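Glutamine--tRNA ligase (Saccharomyces cerevisiae, PDB 3TL4) attaches glutamine to tRNA(Gln) at the expense of ATP, this chain being its appended N-terminal tRNA-binding domain. Local coordinates at residues D32-L37 / N57-V62. Sequence-based numbering, arbitrary orientation.
Sequences DSLYKL and NLASFV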
loop_
_atom_site.group_PDB
_atom_site.type_symbol
_atom_site.label_atom_id
_atom_site.label_comp_id
_atom_site.label_asym_id
_atom_site.label_seq_id
_atom_site.Cartn_x
_atom_site.Cartn_y
_atom_site.Cartn_z
ATOM N N ASP A 32 10.558 1.362 -19.971
ATOM C CA ASP A 32 9.616 1.671 -21.050
ATOM C C ASP A 32 8.241 2.024 -20.509
ATOM O O ASP A 32 7.608 2.963 -20.984
ATOM C CB ASP A 32 9.480 0.494 -22.021
ATOM C CG ASP A 32 10.657 0.373 -22.956
ATOM O OD1 ASP A 32 11.240 1.422 -23.308
ATOM O OD2 ASP A 32 11.001 -0.769 -23.335
ATOM N N SER A 33 7.764 1.243 -19.538
ATOM C CA SER A 33 6.455 1.497 -18.938
ATOM C C SER A 33 6.497 2.785 -18.128
ATOM O O SER A 33 5.577 3.599 -18.201
ATOM C CB SER A 33 5.991 0.337 -18.051
ATOM O OG SER A 33 6.101 -0.907 -18.712
ATOM N N LEU A 34 7.568 2.970 -17.358
ATOM C CA LEU A 34 7.681 4.166 -16.537
ATOM C C LEU A 34 7.595 5.409 -17.412
ATOM O O LEU A 34 6.818 6.313 -17.131
ATOM C CB LEU A 34 8.966 4.157 -15.710
ATOM C CG LEU A 34 9.107 5.308 -14.713
ATOM C CD1 LEU A 34 7.865 5.419 -13.860
ATOM C CD2 LEU A 34 10.321 5.081 -13.841
ATOM N N TYR A 35 8.377 5.430 -18.488
ATOM C CA TYR A 35 8.347 6.517 -19.469
ATOM C C TYR A 35 6.928 6.788 -19.980
ATOM O O TYR A 35 6.443 7.926 -19.927
ATOM C CB TYR A 35 9.277 6.190 -20.646
ATOM C CG TYR A 35 9.493 7.332 -21.620
ATOM C CD1 TYR A 35 8.673 7.496 -22.730
ATOM C CD2 TYR A 35 10.530 8.240 -21.433
ATOM C CE1 TYR A 35 8.870 8.544 -23.617
ATOM C CE2 TYR A 35 10.734 9.287 -22.310
ATOM C CZ TYR A 35 9.903 9.437 -23.401
ATOM O OH TYR A 35 10.114 10.484 -24.274
ATOM N N LYS A 36 6.261 5.747 -20.474
ATOM C CA LYS A 36 4.926 5.940 -21.041
ATOM C C LYS A 36 3.915 6.377 -19.982
ATOM O O LYS A 36 3.050 7.204 -20.258
ATOM C CB LYS A 36 4.429 4.695 -21.787
ATOM C CG LYS A 36 3.382 3.868 -21.030
ATOM C CD LYS A 36 2.849 2.677 -21.848
ATOM C CE LYS A 36 2.041 1.679 -20.984
ATOM N NZ LYS A 36 0.613 2.068 -20.775
ATOM N N LEU A 37 4.023 5.824 -18.777
ATOM C CA LEU A 37 3.148 6.220 -17.677
ATOM C C LEU A 37 3.350 7.693 -17.296
ATOM O O LEU A 37 2.384 8.452 -17.197
ATOM C CB LEU A 37 3.340 5.308 -16.457
ATOM C CG LEU A 37 2.977 3.827 -16.642
ATOM C CD1 LEU A 37 3.490 2.967 -15.487
ATOM C CD2 LEU A 37 1.474 3.615 -16.863
ATOM N N ASN A 57 6.275 1.740 -8.744
ATOM C CA ASN A 57 5.538 0.524 -8.410
ATOM C C ASN A 57 4.688 0.069 -9.582
ATOM O O ASN A 57 4.727 -1.093 -9.976
ATOM C CB ASN A 57 4.585 0.747 -7.239
ATOM C CG ASN A 57 5.292 0.842 -5.902
ATOM O OD1 ASN A 57 4.754 1.427 -4.958
ATOM N ND2 ASN A 57 6.492 0.258 -5.805
ATOM N N LEU A 58 3.890 0.992 -10.115
ATOM C CA LEU A 58 2.992 0.660 -11.213
ATOM C C LEU A 58 3.762 0.154 -12.413
ATOM O O LEU A 58 3.353 -0.821 -13.049
ATOM C CB LEU A 58 2.142 1.858 -11.624
ATOM C CG LEU A 58 1.209 1.573 -12.804
ATOM C CD1 LEU A 58 0.331 0.340 -12.521
ATOM C CD2 LEU A 58 0.347 2.779 -13.091
ATOM N N ALA A 59 4.874 0.823 -12.720
ATOM C CA ALA A 59 5.701 0.440 -13.852
ATOM C C ALA A 59 6.252 -0.954 -13.620
ATOM O O ALA A 59 6.398 -1.737 -14.562
ATOM C CB ALA A 59 6.831 1.424 -14.047
ATOM N N SER A 60 6.552 -1.270 -12.360
ATOM C CA SER A 60 7.150 -2.564 -12.049
ATOM C C SER A 60 6.107 -3.690 -12.181
ATOM O O SER A 60 6.465 -4.851 -12.408
ATOM C CB SER A 60 7.828 -2.544 -10.672
ATOM O OG SER A 60 6.898 -2.775 -9.631
ATOM N N PHE A 61 4.825 -3.330 -12.066
ATOM C CA PHE A 61 3.720 -4.269 -12.270
ATOM C C PHE A 61 3.442 -4.478 -13.764
ATOM O O PHE A 61 3.206 -5.594 -14.211
ATOM C CB PHE A 61 2.449 -3.726 -11.633
ATOM C CG PHE A 61 2.523 -3.577 -10.154
ATOM C CD1 PHE A 61 3.192 -4.506 -9.380
ATOM C CD2 PHE A 61 1.915 -2.505 -9.536
ATOM C CE1 PHE A 61 3.250 -4.361 -8.021
ATOM C CE2 PHE A 61 1.959 -2.354 -8.174
ATOM C CZ PHE A 61 2.630 -3.280 -7.411
ATOM N N VAL A 62 3.453 -3.385 -14.518
ATOM C CA VAL A 62 3.189 -3.414 -15.953
ATOM C C VAL A 62 4.331 -4.083 -16.719
ATOM O O VAL A 62 4.087 -4.828 -17.665
ATOM C CB VAL A 62 2.970 -1.988 -16.495
ATOM C CG1 VAL A 62 2.863 -1.998 -18.007
ATOM C CG2 VAL A 62 1.734 -1.370 -15.869
#
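Ser33, Leu34 and Leu37 of helix 28-39 pack against Leu58, Ala59 and Val62 of helix 49-62 in a buried, chiefly apolar helix-helix contact within the N-terminal helical part of the domain. No hydrogen bond links the two segments directly. The short axes approach to 8.4 Å and run at 127° to each other, a steeply inclined crossing, nearer antiparallel than parallel. Ala59 sits at the crossing: its methyl CB lies against the backbone of the other helix, 3.7 Å from Leu34 N, and also meets Leu34 CB. Because Ala59 puts only a methyl between the helices, the CA atoms of Leu34 and Ala59 lie 5.0 Å apart. Leu37 reaches past this methyl with one branch, its CD1 resting 3.7 Å from Ala59 CA. Leu58 CG, anti to its backbone N (chi1 178°), meets the same Leu37 CD1 at 3.8 Å; the CD2 atoms of the two leucines also touch, the two side chains lying at a slant to one another. This all-helical part of the chain belongs to the non-specific RNA-binding region of eukaryotic glutaminyl-tRNA synthetase, and neighbouring helices extend the apolar layer: Val74 of helix 70-78 touches both Leu37 and Leu58, and Phe11 of helix 4-13 packs on Leu34. Toward the C-terminal end of helix 49-62, Val62 CG1 packs 3.5 Å from Ser33 OG, a van der Waals contact. That buried hydroxyl, turned beside its own backbone N (chi1 -50°), is hydrogen-bonded with Gly64 N, tying helix 28-39 to the chain just beyond helix 49-62.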